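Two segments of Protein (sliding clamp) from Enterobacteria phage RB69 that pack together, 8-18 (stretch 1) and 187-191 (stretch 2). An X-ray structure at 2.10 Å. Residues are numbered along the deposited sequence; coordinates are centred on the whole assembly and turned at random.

Stretch 1 8-18: IAILKNFASIN
Stretch 2 187-191: MKIQP

From Ile 8 the chain runs as a helix that begins earlier in the chain; by Asn 18 it is extended (phi/psi -149/122). The partner, 187-191, has no regular structure: Met 187 and Lys 188 sit near -85/50, then Ile 189 to Pro 191 extend. The two run in opposite directions, with CA of Asn 13 lying 6.5 Å from CA of Gln 190 and CA of Ile 17 6.6 Å from CA of Lys 188. The contact buries 297 Å², both sides summed.

Lys 188 covers most. Its CA-to-CB bond points toward stretch 1, and its CB packs 3.8 Å from CG1 of Ile 17 (chi1 m, chi2 t), aliphatic against aliphatic. Its chain (m, m, t, p) carries NZ to 3.4 Å from the carbonyl O of Ser 16, a weak hydrogen bond. A long lysine can thus offer methylenes to a hydrophobic neighbour and its ammonium to a polar one.

The CA-to-CB bond of Asn 13, chi1 t and chi2 -108°, points toward the loop. Its ND2 donates to Lys 188 O, 2.9 Å from ND2 to O, with an N-H...acceptor angle of 161°, a nearly straight bond giving a carbonyl of the irregular loop a partner; its OD1 is satisfied elsewhere in the structure. Ser 16 (chi1 p) donates OG to Asn 13 O at 2.5 Å.

The CA-to-CB bond of Gln 190, chi1 p and chi2 t, also points toward the helix, its CB 3.8 Å from Asn 13 ND2; its long, flexible chain extends past Asn 13 to lie beside Ala 9 and Ile 10.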

# COMPACT_ATOMS: atom_id res chain seq x y z
N ILE A 8 -7.56 2.35 -23.18
CA ILE A 8 -7.94 2.26 -21.77
C ILE A 8 -7.03 3.09 -20.88
O ILE A 8 -7.49 3.74 -19.94
CB ILE A 8 -7.92 0.79 -21.28
CG1 ILE A 8 -9.03 -0.01 -21.99
CG2 ILE A 8 -8.09 0.74 -19.77
CD1 ILE A 8 -9.06 -1.50 -21.65
N ALA A 9 -5.73 3.07 -21.18
CA ALA A 9 -4.78 3.84 -20.39
C ALA A 9 -5.02 5.34 -20.54
O ALA A 9 -4.89 6.09 -19.57
CB ALA A 9 -3.34 3.49 -20.80
N ILE A 10 -5.39 5.78 -21.74
CA ILE A 10 -5.64 7.20 -21.92
C ILE A 10 -6.95 7.58 -21.25
O ILE A 10 -7.07 8.68 -20.69
CB ILE A 10 -5.66 7.60 -23.41
CG1 ILE A 10 -4.29 7.32 -24.03
CG2 ILE A 10 -5.99 9.08 -23.54
CD1 ILE A 10 -4.20 7.56 -25.55
N LEU A 11 -7.93 6.69 -21.31
CA LEU A 11 -9.22 6.95 -20.67
C LEU A 11 -9.06 7.06 -19.16
O LEU A 11 -9.81 7.78 -18.50
CB LEU A 11 -10.22 5.84 -21.01
CG LEU A 11 -10.87 5.99 -22.39
CD1 LEU A 11 -11.68 4.75 -22.73
CD2 LEU A 11 -11.75 7.26 -22.38
N LYS A 12 -8.08 6.35 -18.62
CA LYS A 12 -7.82 6.38 -17.19
C LYS A 12 -7.24 7.75 -16.82
O LYS A 12 -7.52 8.27 -15.74
CB LYS A 12 -6.86 5.26 -16.79
CG LYS A 12 -7.03 4.81 -15.34
CD LYS A 12 -6.11 3.64 -14.97
CE LYS A 12 -6.38 3.17 -13.52
NZ LYS A 12 -7.76 2.56 -13.33
N ASN A 13 -6.44 8.35 -17.71
CA ASN A 13 -5.89 9.68 -17.43
C ASN A 13 -7.05 10.69 -17.46
O ASN A 13 -7.10 11.61 -16.65
CB ASN A 13 -4.83 10.06 -18.46
CG ASN A 13 -4.39 11.53 -18.35
OD1 ASN A 13 -4.72 12.36 -19.20
ND2 ASN A 13 -3.63 11.85 -17.30
N PHE A 14 -7.98 10.50 -18.39
CA PHE A 14 -9.15 11.37 -18.52
C PHE A 14 -10.03 11.32 -17.26
O PHE A 14 -10.52 12.35 -16.80
CB PHE A 14 -9.97 10.97 -19.76
CG PHE A 14 -9.41 11.49 -21.08
CD1 PHE A 14 -8.04 11.67 -21.26
CD2 PHE A 14 -10.27 11.76 -22.15
CE1 PHE A 14 -7.54 12.12 -22.49
CE2 PHE A 14 -9.77 12.20 -23.38
CZ PHE A 14 -8.40 12.38 -23.55
N ALA A 15 -10.24 10.12 -16.71
CA ALA A 15 -11.07 9.97 -15.51
C ALA A 15 -10.52 10.76 -14.33
O ALA A 15 -11.26 11.10 -13.40
CB ALA A 15 -11.19 8.50 -15.13
N SER A 16 -9.22 11.06 -14.35
CA SER A 16 -8.64 11.83 -13.26
C SER A 16 -8.97 13.31 -13.49
O SER A 16 -8.84 14.13 -12.58
CB SER A 16 -7.13 11.62 -13.20
OG SER A 16 -6.49 12.29 -14.28
N ILE A 17 -9.38 13.65 -14.70
CA ILE A 17 -9.74 15.03 -15.01
C ILE A 17 -11.22 15.26 -14.72
O ILE A 17 -11.61 16.30 -14.20
CB ILE A 17 -9.46 15.38 -16.48
CG1 ILE A 17 -7.96 15.30 -16.76
CG2 ILE A 17 -9.99 16.79 -16.79
CD1 ILE A 17 -7.56 15.62 -18.17
N ASN A 18 -12.04 14.27 -15.06
CA ASN A 18 -13.49 14.29 -14.85
C ASN A 18 -13.85 12.82 -14.63
O ASN A 18 -13.57 11.98 -15.48
CB ASN A 18 -14.21 14.83 -16.10
CG ASN A 18 -15.71 15.07 -15.88
OD1 ASN A 18 -16.37 14.35 -15.13
ND2 ASN A 18 -16.26 16.07 -16.56
N MET A 187 -2.64 20.24 -13.66
CA MET A 187 -1.63 19.55 -14.48
C MET A 187 -1.77 18.03 -14.45
O MET A 187 -0.83 17.33 -14.08
CB MET A 187 -0.22 19.94 -14.00
CG MET A 187 0.13 21.39 -14.23
SD MET A 187 0.32 21.82 -15.97
CE MET A 187 1.95 21.12 -16.29
N LYS A 188 -2.94 17.55 -14.86
CA LYS A 188 -3.23 16.11 -14.89
C LYS A 188 -2.66 15.51 -16.18
O LYS A 188 -3.32 14.74 -16.86
CB LYS A 188 -4.75 15.88 -14.86
CG LYS A 188 -5.50 16.66 -13.79
CD LYS A 188 -5.28 16.09 -12.40
CE LYS A 188 -5.96 16.95 -11.35
NZ LYS A 188 -7.43 17.11 -11.59
N ILE A 189 -1.43 15.89 -16.50
CA ILE A 189 -0.75 15.42 -17.70
C ILE A 189 -0.05 14.08 -17.49
O ILE A 189 0.79 13.96 -16.61
CB ILE A 189 0.32 16.45 -18.14
CG1 ILE A 189 -0.36 17.73 -18.63
CG2 ILE A 189 1.19 15.87 -19.23
CD1 ILE A 189 -0.98 18.54 -17.54
N GLN A 190 -0.38 13.09 -18.31
CA GLN A 190 0.26 11.78 -18.17
C GLN A 190 1.73 11.88 -18.60
O GLN A 190 2.09 12.77 -19.35
CB GLN A 190 -0.47 10.72 -19.02
CG GLN A 190 -0.39 10.93 -20.53
CD GLN A 190 -0.98 9.77 -21.31
OE1 GLN A 190 -0.77 9.65 -22.52
NE2 GLN A 190 -1.72 8.90 -20.64
N PRO A 191 2.60 10.97 -18.13
CA PRO A 191 4.01 11.04 -18.51
C PRO A 191 4.30 11.05 -20.02
O PRO A 191 3.64 10.36 -20.79
CB PRO A 191 4.62 9.83 -17.81
CG PRO A 191 3.46 8.90 -17.65
CD PRO A 191 2.36 9.83 -17.23